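Local atomic coordinates of peptidoglycan D,D-transpeptidase FtsI (Yersinia pestis, PDB entry 6SYN), a protein that probably cross-links peptidoglycan strands in the periplasm as a class B penicillin-binding protein, and holds a penicillin-derived ligand in its transpeptidase site. Residues His122-Thr127 / Leu177-Asp182; Ala262-Val267 / Ile403-Leu408. One frame throughout, in Å; residues are numbered along the deposited sequence.

Contact 1 of 2, residues His122-Thr127 / Leu177-Asp182; sequences HIIGVT and LVLSVD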
loop_
_atom_site.group_PDB
_atom_site.type_symbol
_atom_site.label_atom_id
_atom_site.label_comp_id
_atom_site.label_asym_id
_atom_site.label_seq_id
_atom_site.Cartn_x
_atom_site.Cartn_y
_atom_site.Cartn_z
ATOM N N HIS A 122 5.204 3.970 7.441
ATOM C CA HIS A 122 5.205 4.499 6.053
ATOM C C HIS A 122 4.245 5.693 5.934
ATOM O O HIS A 122 4.625 6.671 5.265
ATOM C CB HIS A 122 4.915 3.365 5.064
ATOM C CG HIS A 122 6.048 2.402 4.948
ATOM N ND1 HIS A 122 7.218 2.721 4.272
ATOM C CD2 HIS A 122 6.215 1.153 5.434
ATOM C CE1 HIS A 122 8.048 1.700 4.336
ATOM N NE2 HIS A 122 7.457 0.726 5.047
ATOM N N ILE A 123 3.072 5.631 6.574
ATOM C CA ILE A 123 2.027 6.705 6.556
ATOM C C ILE A 123 2.547 7.946 7.295
ATOM O O ILE A 123 2.464 9.050 6.742
ATOM C CB ILE A 123 0.713 6.216 7.200
ATOM C CG1 ILE A 123 0.164 4.972 6.497
ATOM C CG2 ILE A 123 -0.308 7.348 7.256
ATOM C CD1 ILE A 123 -1.275 4.643 6.835
ATOM N N ILE A 124 3.013 7.758 8.529
ATOM C CA ILE A 124 3.419 8.847 9.462
ATOM C C ILE A 124 4.776 9.384 9.011
ATOM O O ILE A 124 4.891 10.602 8.802
ATOM C CB ILE A 124 3.474 8.341 10.917
ATOM C CG1 ILE A 124 2.173 7.655 11.347
ATOM C CG2 ILE A 124 3.854 9.473 11.857
ATOM C CD1 ILE A 124 0.975 8.573 11.439
ATOM N N GLY A 125 5.753 8.487 8.874
ATOM C CA GLY A 125 7.155 8.826 8.578
ATOM C C GLY A 125 7.910 9.182 9.842
ATOM O O GLY A 125 7.479 8.755 10.927
ATOM N N VAL A 126 8.999 9.938 9.710
ATOM C CA VAL A 126 9.877 10.341 10.848
ATOM C C VAL A 126 10.349 11.781 10.635
ATOM O O VAL A 126 9.957 12.396 9.625
ATOM C CB VAL A 126 11.062 9.372 11.003
ATOM C CG1 VAL A 126 10.638 8.083 11.682
ATOM C CG2 VAL A 126 11.722 9.083 9.668
ATOM N N THR A 127 11.141 12.289 11.577
ATOM C CA THR A 127 11.816 13.607 11.509
ATOM C C THR A 127 13.327 13.404 11.416
ATOM O O THR A 127 13.813 12.333 11.819
ATOM C CB THR A 127 11.499 14.460 12.740
ATOM O OG1 THR A 127 12.069 13.784 13.862
ATOM C CG2 THR A 127 10.015 14.688 12.929
ATOM N N LEU A 177 -3.265 16.832 14.186
ATOM C CA LEU A 177 -3.697 16.245 12.892
ATOM C C LEU A 177 -4.566 15.020 13.188
ATOM O O LEU A 177 -4.141 14.188 14.004
ATOM C CB LEU A 177 -2.448 15.879 12.083
ATOM C CG LEU A 177 -2.684 15.365 10.663
ATOM C CD1 LEU A 177 -3.593 16.296 9.882
ATOM C CD2 LEU A 177 -1.362 15.188 9.931
ATOM N N VAL A 178 -5.753 14.940 12.587
ATOM C CA VAL A 178 -6.652 13.755 12.689
ATOM C C VAL A 178 -6.624 13.044 11.333
ATOM O O VAL A 178 -7.192 13.591 10.370
ATOM C CB VAL A 178 -8.075 14.165 13.125
ATOM C CG1 VAL A 178 -9.016 12.969 13.232
ATOM C CG2 VAL A 178 -8.051 14.930 14.439
ATOM N N LEU A 179 -5.954 11.890 11.249
ATOM C CA LEU A 179 -5.864 11.096 9.994
ATOM C C LEU A 179 -7.198 10.375 9.754
ATOM O O LEU A 179 -7.999 10.243 10.705
ATOM C CB LEU A 179 -4.711 10.090 10.072
ATOM C CG LEU A 179 -3.297 10.666 10.165
ATOM C CD1 LEU A 179 -2.268 9.551 10.077
ATOM C CD2 LEU A 179 -3.023 11.701 9.081
ATOM N N SER A 180 -7.407 9.930 8.516
ATOM C CA SER A 180 -8.566 9.116 8.066
ATOM C C SER A 180 -8.361 7.640 8.449
ATOM O O SER A 180 -9.350 6.895 8.462
ATOM C CB SER A 180 -8.754 9.264 6.585
ATOM O OG SER A 180 -7.718 8.587 5.894
ATOM N N VAL A 181 -7.119 7.243 8.746
ATOM C CA VAL A 181 -6.699 5.834 9.021
ATOM C C VAL A 181 -7.254 5.379 10.379
ATOM O O VAL A 181 -7.499 6.243 11.242
ATOM C CB VAL A 181 -5.162 5.732 8.951
ATOM C CG1 VAL A 181 -4.621 4.432 9.525
ATOM C CG2 VAL A 181 -4.670 5.932 7.530
ATOM N N ASP A 182 -7.460 4.070 10.555
ATOM C CA ASP A 182 -7.886 3.444 11.839
ATOM C C ASP A 182 -6.743 2.531 12.301
ATOM O O ASP A 182 -6.306 1.695 11.483
ATOM C CB ASP A 182 -9.234 2.729 11.679
ATOM C CG ASP A 182 -9.816 2.158 12.965
ATOM O OD1 ASP A 182 -9.029 1.792 13.856
ATOM O OD2 ASP A 182 -11.061 2.085 13.070
#

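Contact 2 of 2, residues Ala262-Val267 / Ile403-Leu408; sequences ALQHGV and IFPEPL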
loop_
_atom_site.group_PDB
_atom_site.type_symbol
_atom_site.label_atom_id
_atom_site.label_comp_id
_atom_site.label_asym_id
_atom_site.label_seq_id
_atom_site.Cartn_x
_atom_site.Cartn_y
_atom_site.Cartn_z
ATOM N N ALA A 262 -17.856 -3.332 -22.342
ATOM C CA ALA A 262 -18.452 -4.214 -23.374
ATOM C C ALA A 262 -19.975 -4.278 -23.203
ATOM O O ALA A 262 -20.680 -4.284 -24.226
ATOM C CB ALA A 262 -17.824 -5.584 -23.303
ATOM N N LEU A 263 -20.460 -4.326 -21.960
ATOM C CA LEU A 263 -21.914 -4.280 -21.643
ATOM C C LEU A 263 -22.505 -2.951 -22.142
ATOM O O LEU A 263 -23.497 -3.001 -22.896
ATOM C CB LEU A 263 -22.116 -4.473 -20.134
ATOM C CG LEU A 263 -21.838 -5.882 -19.605
ATOM C CD1 LEU A 263 -21.856 -5.917 -18.085
ATOM C CD2 LEU A 263 -22.837 -6.880 -20.155
ATOM N N GLN A 264 -21.902 -1.813 -21.775
ATOM C CA GLN A 264 -22.377 -0.455 -22.165
ATOM C C GLN A 264 -22.377 -0.306 -23.690
ATOM O O GLN A 264 -23.332 0.284 -24.214
ATOM C CB GLN A 264 -21.504 0.646 -21.566
ATOM C CG GLN A 264 -21.979 2.044 -21.932
ATOM C CD GLN A 264 -21.663 3.044 -20.850
ATOM O OE1 GLN A 264 -22.496 3.343 -19.995
ATOM N NE2 GLN A 264 -20.444 3.560 -20.871
ATOM N N HIS A 265 -21.335 -0.798 -24.366
ATOM C CA HIS A 265 -21.157 -0.696 -25.841
ATOM C C HIS A 265 -22.068 -1.697 -26.563
ATOM O O HIS A 265 -22.025 -1.724 -27.803
ATOM C CB HIS A 265 -19.681 -0.898 -26.218
ATOM C CG HIS A 265 -18.833 0.317 -26.047
ATOM N ND1 HIS A 265 -18.180 0.911 -27.109
ATOM C CD2 HIS A 265 -18.522 1.050 -24.956
ATOM C CE1 HIS A 265 -17.497 1.955 -26.676
ATOM N NE2 HIS A 265 -17.689 2.059 -25.360
ATOM N N GLY A 266 -22.842 -2.498 -25.823
ATOM C CA GLY A 266 -23.788 -3.489 -26.372
ATOM C C GLY A 266 -23.080 -4.587 -27.153
ATOM O O GLY A 266 -23.742 -5.253 -27.969
ATOM N N VAL A 267 -21.783 -4.782 -26.905
ATOM C CA VAL A 267 -20.937 -5.819 -27.567
ATOM C C VAL A 267 -21.412 -7.205 -27.109
ATOM O O VAL A 267 -21.373 -8.151 -27.927
ATOM C CB VAL A 267 -19.450 -5.568 -27.252
ATOM C CG1 VAL A 267 -18.586 -6.805 -27.436
ATOM C CG2 VAL A 267 -18.908 -4.409 -28.068
ATOM N N ILE A 403 -19.577 7.830 -13.091
ATOM C CA ILE A 403 -18.786 7.476 -14.307
ATOM C C ILE A 403 -19.442 6.297 -15.036
ATOM O O ILE A 403 -19.321 6.252 -16.273
ATOM C CB ILE A 403 -17.313 7.206 -13.954
ATOM C CG1 ILE A 403 -17.159 6.145 -12.863
ATOM C CG2 ILE A 403 -16.621 8.506 -13.573
ATOM C CD1 ILE A 403 -15.973 5.246 -13.060
ATOM N N PHE A 404 -20.102 5.386 -14.314
ATOM C CA PHE A 404 -20.941 4.307 -14.899
ATOM C C PHE A 404 -22.291 4.258 -14.190
ATOM O O PHE A 404 -22.364 4.479 -12.983
ATOM C CB PHE A 404 -20.235 2.951 -14.830
ATOM C CG PHE A 404 -19.497 2.581 -16.090
ATOM C CD1 PHE A 404 -18.359 3.271 -16.475
ATOM C CD2 PHE A 404 -19.952 1.556 -16.904
ATOM C CE1 PHE A 404 -17.688 2.937 -17.643
ATOM C CE2 PHE A 404 -19.278 1.217 -18.069
ATOM C CZ PHE A 404 -18.146 1.908 -18.436
ATOM N N PRO A 405 -23.384 3.940 -14.922
ATOM C CA PRO A 405 -24.713 3.789 -14.324
ATOM C C PRO A 405 -24.768 2.634 -13.308
ATOM O O PRO A 405 -24.227 1.580 -13.595
ATOM C CB PRO A 405 -25.636 3.487 -15.518
ATOM C CG PRO A 405 -24.841 3.880 -16.750
ATOM C CD PRO A 405 -23.392 3.679 -16.370
ATOM N N GLU A 406 -25.434 2.853 -12.169
ATOM C CA GLU A 406 -25.396 1.963 -10.973
ATOM C C GLU A 406 -25.714 0.511 -11.342
ATOM O O GLU A 406 -24.992 -0.387 -10.915
ATOM C CB GLU A 406 -26.344 2.482 -9.889
ATOM C CG GLU A 406 -26.603 1.488 -8.774
ATOM C CD GLU A 406 -27.511 2.014 -7.677
ATOM O OE1 GLU A 406 -27.173 1.819 -6.487
ATOM O OE2 GLU A 406 -28.566 2.599 -8.014
ATOM N N PRO A 407 -26.790 0.210 -12.112
ATOM C CA PRO A 407 -27.216 -1.180 -12.319
ATOM C C PRO A 407 -26.243 -1.966 -13.215
ATOM O O PRO A 407 -26.147 -3.180 -13.067
ATOM C CB PRO A 407 -28.608 -1.075 -12.973
ATOM C CG PRO A 407 -28.970 0.406 -12.925
ATOM C CD PRO A 407 -27.656 1.159 -12.832
ATOM N N LEU A 408 -25.556 -1.250 -14.110
ATOM C CA LEU A 408 -24.461 -1.761 -14.978
ATOM C C LEU A 408 -23.322 -2.284 -14.093
ATOM O O LEU A 408 -22.858 -3.415 -14.350
ATOM C CB LEU A 408 -23.993 -0.623 -15.892
ATOM C CG LEU A 408 -23.244 -1.045 -17.153
ATOM C CD1 LEU A 408 -23.312 0.039 -18.217
ATOM C CD2 LEU A 408 -21.798 -1.395 -16.837
#

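Contact 1 of 2, residues His122-Thr127 / Leu177-Asp182
Ile123 and Ile124 share a first torsion, CG1 lying opposite the carbonyl carbon, but part at the second: Ile123 is extended (chi2 -165°) and sends CD1 toward Val181, whereas Ile124 folds back (chi2 -67°) and swings CD1 toward Leu179. Three methyl pairs define the contact. Ile123 CD1 meets Val181 CG2 tip to tip at 3.7 Å. The other branch of Ile123 puts CG2 4.1 Å from Leu179 CD1, the two side chains running past one another in opposite directions. Leu179 CD1 is shared, since Ile124 CD1 also reaches it, at 3.7 Å and on an oblique path. The backbones stay well apart, the CA atoms of Ile123 and Val181 being 9.1 Å from each other, which leaves the joining to side chains. Leu179 also packs on Ile19, Leu27 and Val137, and Ile124 on Ile19 and Leu27, so strands 19-20 and 26-38 extend the apolar cluster. All four touching residues are buried and no hydrogen bond crosses between the segments; the short helix 121-124 is therefore fitted to the chain leading into helix 183-199, as far as these two segments go, by aliphatic contact without the directionality of polar bonds.

Contact 2 of 2, residues Ala262-Val267 / Ile403-Leu408
Gln264 comes from the last turn of helix 255-264, which a Schellman motif ends at Gly266 (Val267 N to Ala262 O 2.9 Å, Gly266 N to Leu263 O 3.0 Å), and it meets Phe404, Pro405 and Leu408 where the chain enters helix 406-416, with Pro405 at the N-cap. The glutamine carries the contact. Its CG stands anti to the backbone N (chi1 -179°), directing the chain off the helix, and a bend at chi2 (149°) precedes the amide that lies among the three partners. The side chains of Gln264 and Phe404 approach at a slant, yet the amide plane is turned only 15° from the ring plane. On that approach NE2 lies 3.7 Å from Phe404 CZ, and the amide carbon CD is 4.1 Å from Phe404 CE2. Pro405 and Leu408 each cross the glutamine at about a right angle: OE1 is 3.7 Å from Pro405 CD and 3.8 Å from Leu408 CD1. The same leucine methyl also touches the aliphatic part of the chain, with Gln264 CB 3.9 Å from Leu408 CD1. No hydrogen bond joins the segments, so the evidence is for van der Waals packing of an amide against carbon surfaces. Gln264 and Pro405 are exposed, which places the contact at the edge of the fold, with only its aromatic partner buried. Phe404 rests on Met260, one turn earlier in helix 255-264, on Thr324 of helix 319-327 and on Val409 of helix 406-416. Leu408 likewise touches Met260, and Leu263 touches Val412, so helices 255-264 and 406-416 also meet through Met260 and Leu263, ahead of Gln264 in the sequence, while helix 319-327 borders Phe404 and, through Ala320, His265.

Contacts 1 and 2 lie in series along the chain and do not touch: their centres are 38 Å apart and their nearest atoms about 21 Å. Contact 1 involves the dimerisation-domain family region, yet Ser180 OG bonds to Val217 O, linking residues 177-182 to an outermost strand of the five-stranded transpeptidase sheet. Contact 2 belongs wholly to the transpeptidase region. Its segment 262-267 includes the end of helix 255-264, whose first residue, Lys255, lines the ligand pocket together with Ser252, in a spacing consistent with the SxxK motif of penicillin-binding proteins. Contact 2 therefore shares a helix with the pocket, but none of the twelve residues of either contact lines it.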